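Local coordinates for universal stress protein (Pseudomonas aeruginosa UCBPP-PA14, PDB 7MQ5) that is of unknown function but belongs to the universal stress protein family of the HUP clan, and so probably takes part in the bacterial response to stress, at residues K114-A119 and V123-T128; T206-Y211 and E216-E221. All coordinates share one frame; numbering follows the deposited sequence. Where two conformers were deposited one is given.

Contact 1: residues K114-A119 and V123-T128; sequences KLLRFA and VLMTKT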
loop_
_atom_site.group_PDB
_atom_site.type_symbol
_atom_site.label_atom_id
_atom_site.label_comp_id
_atom_site.label_asym_id
_atom_site.label_seq_id
_atom_site.Cartn_x
_atom_site.Cartn_y
_atom_site.Cartn_z
ATOM N N LYS A 114 1.506 -0.245 13.984
ATOM C CA LYS A 114 2.910 0.143 14.268
ATOM C C LYS A 114 3.767 -0.140 13.027
ATOM O O LYS A 114 4.655 0.662 12.726
ATOM C CB LYS A 114 3.398 -0.572 15.527
ATOM C CG LYS A 114 2.762 -0.037 16.803
ATOM C CD LYS A 114 3.184 -0.745 18.065
ATOM C CE LYS A 114 2.543 -0.142 19.297
ATOM N NZ LYS A 114 2.891 -0.910 20.509
ATOM N N LEU A 115 3.482 -1.232 12.323
ATOM C CA LEU A 115 4.225 -1.522 11.073
ATOM C C LEU A 115 3.988 -0.378 10.080
ATOM O O LEU A 115 4.951 0.117 9.466
ATOM C CB LEU A 115 3.751 -2.853 10.482
ATOM C CG LEU A 115 4.324 -3.192 9.111
ATOM C CD1 LEU A 115 5.834 -3.295 9.161
ATOM C CD2 LEU A 115 3.704 -4.469 8.574
ATOM N N LEU A 116 2.730 0.003 9.890
ATOM C CA LEU A 116 2.438 1.076 8.906
ATOM C C LEU A 116 3.045 2.414 9.324
ATOM O O LEU A 116 3.467 3.178 8.456
ATOM C CB LEU A 116 0.927 1.221 8.752
ATOM C CG LEU A 116 0.239 0.069 8.036
ATOM C CD1 LEU A 116 -1.262 0.252 8.051
ATOM C CD2 LEU A 116 0.750 -0.078 6.613
ATOM N N ARG A 117 3.068 2.694 10.622
ATOM C CA ARG A 117 3.621 3.970 11.126
ATOM C C ARG A 117 5.124 4.050 10.841
ATOM O O ARG A 117 5.569 5.048 10.240
ATOM C CB ARG A 117 3.326 4.039 12.627
ATOM C CG ARG A 117 3.824 5.294 13.318
ATOM C CD ARG A 117 3.203 5.399 14.700
ATOM N NE ARG A 117 1.745 5.404 14.636
ATOM C CZ ARG A 117 0.931 4.435 15.057
ATOM N NH1 ARG A 117 1.400 3.348 15.647
ATOM N NH2 ARG A 117 -0.375 4.582 14.914
ATOM N N PHE A 118 5.852 2.980 11.158
ATOM C CA PHE A 118 7.339 3.052 11.149
ATOM C C PHE A 118 8.002 2.499 9.893
ATOM O O PHE A 118 9.206 2.739 9.749
ATOM C CB PHE A 118 7.880 2.393 12.419
ATOM C CG PHE A 118 7.538 3.184 13.653
ATOM C CD1 PHE A 118 8.125 4.422 13.878
ATOM C CD2 PHE A 118 6.600 2.724 14.560
ATOM C CE1 PHE A 118 7.797 5.177 14.996
ATOM C CE2 PHE A 118 6.278 3.473 15.681
ATOM C CZ PHE A 118 6.872 4.699 15.895
ATOM N N ALA A 119 7.278 1.802 9.024
ATOM C CA ALA A 119 7.972 1.215 7.855
ATOM C C ALA A 119 8.538 2.313 6.967
ATOM O O ALA A 119 7.794 3.181 6.511
ATOM C CB ALA A 119 7.030 0.340 7.084
ATOM N N VAL A 123 4.096 -0.166 2.007
ATOM C CA VAL A 123 3.547 -1.390 2.637
ATOM C C VAL A 123 2.242 -1.749 1.938
ATOM O O VAL A 123 1.350 -0.887 1.845
ATOM C CB VAL A 123 3.292 -1.218 4.141
ATOM C CG1 VAL A 123 2.689 -2.487 4.721
ATOM C CG2 VAL A 123 4.565 -0.841 4.885
ATOM N N LEU A 124 2.154 -2.984 1.458
ATOM C CA LEU A 124 0.907 -3.535 0.898
ATOM C C LEU A 124 0.276 -4.424 1.964
ATOM O O LEU A 124 0.839 -5.462 2.320
ATOM C CB LEU A 124 1.223 -4.346 -0.357
ATOM C CG LEU A 124 0.039 -5.073 -0.983
ATOM C CD1 LEU A 124 -1.046 -4.101 -1.435
ATOM C CD2 LEU A 124 0.509 -5.941 -2.135
HETATM N N MSE A 125 -0.850 -3.967 2.508
HETATM C CA MSE A 125 -1.644 -4.732 3.450
HETATM C C MSE A 125 -2.729 -5.442 2.652
HETATM O O MSE A 125 -3.584 -4.772 2.072
HETATM C CB MSE A 125 -2.322 -3.808 4.462
HETATM C CG MSE A 125 -1.376 -3.070 5.377
HETATM SE SE MSE A 125 -0.364 -4.260 6.554
HETATM C CE MSE A 125 -1.872 -5.244 7.344
ATOM N N THR A 126 -2.672 -6.773 2.577
ATOM C CA THR A 126 -3.684 -7.485 1.805
ATOM C C THR A 126 -4.908 -7.714 2.694
ATOM O O THR A 126 -4.750 -8.198 3.822
ATOM C CB THR A 126 -3.137 -8.758 1.141
ATOM O OG1 THR A 126 -2.985 -9.829 2.075
ATOM C CG2 THR A 126 -1.816 -8.528 0.441
ATOM N N LYS A 127 -6.093 -7.355 2.193
ATOM C CA LYS A 127 -7.329 -7.470 3.005
ATOM C C LYS A 127 -8.400 -8.318 2.320
ATOM O O LYS A 127 -9.423 -8.586 2.971
ATOM C CB LYS A 127 -7.898 -6.087 3.323
ATOM C CG LYS A 127 -6.941 -5.152 4.054
ATOM C CD LYS A 127 -7.585 -3.870 4.535
ATOM C CE LYS A 127 -8.421 -4.079 5.776
ATOM N NZ LYS A 127 -9.101 -2.833 6.203
ATOM N N THR A 128 -8.202 -8.695 1.062
ATOM C CA THR A 128 -9.213 -9.497 0.335
ATOM C C THR A 128 -8.520 -10.700 -0.296
ATOM O O THR A 128 -7.324 -10.611 -0.590
ATOM C CB THR A 128 -9.950 -8.661 -0.722
ATOM O OG1 THR A 128 -10.941 -9.489 -1.338
ATOM C CG2 THR A 128 -9.037 -8.090 -1.789
#
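V123 meets L116 and A119 where helix 110-118 packs on strand 123-126, the last two elements of the beta-alpha-beta unit that starts at strand 92-96. The axes of 114-118 and 123-126 run nearly antiparallel, at 159°, and come within 9.9 Å, a spacing filled by apolar side chains. From CB outward, V123 is in contact all the way: CB itself lies 3.7 Å from L116 CD2, then its two branches part. CG1, anti to the backbone N (chi1 178°), comes 3.6 Å from the same L116 CD2. CG2 turns to the helix end and touches A119 CB at 3.5 Å. A beta-branched residue suits a strand and offers two methyls at once, while alanine, just past the helix, lets the chain come close. L116 sends out its CD2 branch far enough to meet V123 and, at 3.9 Å, the CG of selenomethionine M125, a residue with two conformers, so less certain. L115 adds a looser 4.5 Å contact from CD2 to V123 CG1. The carbonyl oxygens of L116 and A119 are taken up by K275 NZ. Every group meeting here is hydrocarbon and buried, so the contact is hydrophobic and depends on shape rather than on bond direction.

Contact 2: residues T206-Y211 and E216-E221; sequences TFQAEY and EQLHIE
L218 carries this contact alone on the strand side, splitting its two methyls between F207 and Q208 in a beta-alpha-beta crossover: strand 171-178 leads through helix 193-211 to the parallel strand 218-222, the outermost strand at this end of the sheet. The tighter part is aromatic and aliphatic. L218 CD1 lies 4.0 Å from F207 CE2, approaching the ring obliquely. With chi1 near 178°, the F207 ring swings away from its own backbone N and out toward the strand, where its CE2 atom meets the leucine. Over one face of this ring, Y211 CD2 sits 3.5 Å above the plane, displaced to the rim. Leucine suits the strand position because its branched end reaches two helix residues; V174 and C204 also touch it, and the residue is buried. The looser part lies at Q208, which is partly exposed. Its CB is 4.2 Å from L218 CD2, so only the aliphatic base of the glutamine covers the leucine. Beyond that the chain runs extended, and the amide leaves the apolar patch for the turn between the segments. A glutamine fits such a border, being greasy at its root and polar at its end. At the tip of Q208, NE2 is hydrogen-bonded to both D215 OD1 and the carbonyl oxygen of F213.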
loop_
_atom_site.group_PDB
_atom_site.type_symbol
_atom_site.label_atom_id
_atom_site.label_comp_id
_atom_site.label_asym_id
_atom_site.label_seq_id
_atom_site.Cartn_x
_atom_site.Cartn_y
_atom_site.Cartn_z
ATOM N N THR A 206 -6.336 20.371 -15.407
ATOM C CA THR A 206 -4.879 20.218 -15.642
ATOM C C THR A 206 -4.447 18.807 -15.226
ATOM O O THR A 206 -3.684 18.163 -15.983
ATOM C CB THR A 206 -4.092 21.296 -14.896
ATOM O OG1 THR A 206 -4.464 22.535 -15.496
ATOM C CG2 THR A 206 -2.595 21.101 -14.981
ATOM N N PHE A 207 -4.914 18.351 -14.061
ATOM C CA PHE A 207 -4.583 16.991 -13.574
ATOM C C PHE A 207 -5.027 15.936 -14.591
ATOM O O PHE A 207 -4.257 15.014 -14.897
ATOM C CB PHE A 207 -5.259 16.759 -12.222
ATOM C CG PHE A 207 -5.034 15.389 -11.642
ATOM C CD1 PHE A 207 -3.955 15.147 -10.813
ATOM C CD2 PHE A 207 -5.907 14.350 -11.921
ATOM C CE1 PHE A 207 -3.758 13.889 -10.265
ATOM C CE2 PHE A 207 -5.705 13.091 -11.379
ATOM C CZ PHE A 207 -4.623 12.862 -10.565
ATOM N N GLN A 208 -6.216 16.116 -15.156
ATOM C CA GLN A 208 -6.779 15.138 -16.115
ATOM C C GLN A 208 -5.918 15.062 -17.385
ATOM O O GLN A 208 -5.711 13.945 -17.896
ATOM C CB GLN A 208 -8.228 15.517 -16.401
ATOM C CG GLN A 208 -8.968 14.484 -17.218
ATOM C CD GLN A 208 -10.450 14.755 -17.275
ATOM O OE1 GLN A 208 -10.926 15.813 -16.871
ATOM N NE2 GLN A 208 -11.192 13.792 -17.790
ATOM N N ALA A 209 -5.450 16.202 -17.890
ATOM C CA ALA A 209 -4.590 16.199 -19.096
ATOM C C ALA A 209 -3.204 15.641 -18.754
ATOM O O ALA A 209 -2.700 14.788 -19.499
ATOM C CB ALA A 209 -4.486 17.593 -19.661
ATOM N N GLU A 210 -2.626 16.096 -17.640
ATOM C CA GLU A 210 -1.262 15.663 -17.248
ATOM C C GLU A 210 -1.228 14.139 -17.129
ATOM O O GLU A 210 -0.266 13.507 -17.618
ATOM C CB GLU A 210 -0.862 16.299 -15.916
ATOM C CG GLU A 210 0.522 15.893 -15.446
ATOM C CD GLU A 210 1.026 16.661 -14.238
ATOM O OE1 GLU A 210 0.278 17.514 -13.738
ATOM O OE2 GLU A 210 2.163 16.413 -13.824
ATOM N N TYR A 211 -2.254 13.571 -16.501
ATOM C CA TYR A 211 -2.256 12.113 -16.219
ATOM C C TYR A 211 -3.107 11.303 -17.207
ATOM O O TYR A 211 -3.205 10.068 -17.030
ATOM C CB TYR A 211 -2.648 11.908 -14.756
ATOM C CG TYR A 211 -1.572 12.295 -13.775
ATOM C CD1 TYR A 211 -0.499 11.450 -13.560
ATOM C CD2 TYR A 211 -1.606 13.485 -13.076
ATOM C CE1 TYR A 211 0.502 11.763 -12.662
ATOM C CE2 TYR A 211 -0.611 13.817 -12.173
ATOM C CZ TYR A 211 0.453 12.955 -11.967
ATOM O OH TYR A 211 1.460 13.248 -11.083
ATOM N N GLU A 216 -14.691 9.162 -17.018
ATOM C CA GLU A 216 -15.233 7.911 -16.411
ATOM C C GLU A 216 -14.253 7.310 -15.388
ATOM O O GLU A 216 -14.717 6.564 -14.503
ATOM C CB GLU A 216 -15.579 6.919 -17.525
ATOM C CG GLU A 216 -16.769 7.337 -18.388
ATOM C CD GLU A 216 -16.594 8.527 -19.328
ATOM O OE1 GLU A 216 -15.472 8.727 -19.857
ATOM O OE2 GLU A 216 -17.598 9.246 -19.553
ATOM N N GLN A 217 -12.957 7.606 -15.511
ATOM C CA GLN A 217 -11.896 7.146 -14.577
ATOM C C GLN A 217 -11.727 8.080 -13.380
ATOM O O GLN A 217 -11.257 7.604 -12.347
ATOM C CB GLN A 217 -10.539 7.117 -15.277
ATOM C CG GLN A 217 -10.358 5.952 -16.224
ATOM C CD GLN A 217 -9.001 6.060 -16.865
ATOM O OE1 GLN A 217 -8.727 6.994 -17.622
ATOM N NE2 GLN A 217 -8.134 5.110 -16.543
ATOM N N LEU A 218 -12.018 9.367 -13.547
ATOM C CA LEU A 218 -11.738 10.370 -12.488
ATOM C C LEU A 218 -13.031 10.700 -11.737
ATOM O O LEU A 218 -13.958 11.252 -12.345
ATOM C CB LEU A 218 -11.123 11.610 -13.156
ATOM C CG LEU A 218 -10.606 12.705 -12.222
ATOM C CD1 LEU A 218 -9.611 12.164 -11.208
ATOM C CD2 LEU A 218 -9.971 13.830 -13.026
ATOM N N HIS A 219 -13.086 10.326 -10.464
ATOM C CA HIS A 219 -14.231 10.590 -9.557
ATOM C C HIS A 219 -13.898 11.850 -8.760
ATOM O O HIS A 219 -13.044 11.767 -7.873
ATOM C CB HIS A 219 -14.470 9.381 -8.635
ATOM C CG HIS A 219 -14.787 8.115 -9.357
ATOM N ND1 HIS A 219 -16.056 7.575 -9.370
ATOM C CD2 HIS A 219 -14.009 7.279 -10.079
ATOM C CE1 HIS A 219 -16.046 6.460 -10.077
ATOM N NE2 HIS A 219 -14.808 6.269 -10.535
ATOM N N ILE A 220 -14.488 12.982 -9.135
ATOM C CA ILE A 220 -14.259 14.275 -8.429
ATOM C C ILE A 220 -15.456 14.469 -7.506
ATOM O O ILE A 220 -16.558 14.696 -8.018
ATOM C CB ILE A 220 -14.098 15.431 -9.436
ATOM C CG1 ILE A 220 -12.977 15.143 -10.437
ATOM C CG2 ILE A 220 -13.900 16.759 -8.718
ATOM C CD1 ILE A 220 -11.628 14.918 -9.799
ATOM N N GLU A 221 -15.219 14.356 -6.200
ATOM C CA GLU A 221 -16.300 14.364 -5.187
ATOM C C GLU A 221 -16.015 15.426 -4.125
ATOM O O GLU A 221 -14.832 15.684 -3.825
ATOM C CB GLU A 221 -16.373 12.993 -4.514
ATOM C CG GLU A 221 -16.538 11.821 -5.468
ATOM C CD GLU A 221 -17.936 11.592 -6.002
ATOM O OE1 GLU A 221 -18.154 10.528 -6.615
ATOM O OE2 GLU A 221 -18.806 12.460 -5.789
#

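Contacts 1 and 2 each join a helix to the strand that follows it in the chain, and both strands belong to one mixed sheet. Their centres are 27 Å apart and their nearest atoms about 18 Å, so they do not touch. Strand 123-126 lies inside the sheet, between the parallel strand 92-96 and the antiparallel strand 270-274; four strands separate it from strand 218-222 at the edge. This difference matches their depth: contact 1 is centred 7 Å from the middle of the chain and contact 2 is 21 Å from it. Both thus pack helices of beta-alpha-beta units against the same sheet, contact 1 in its interior and contact 2 at its edge.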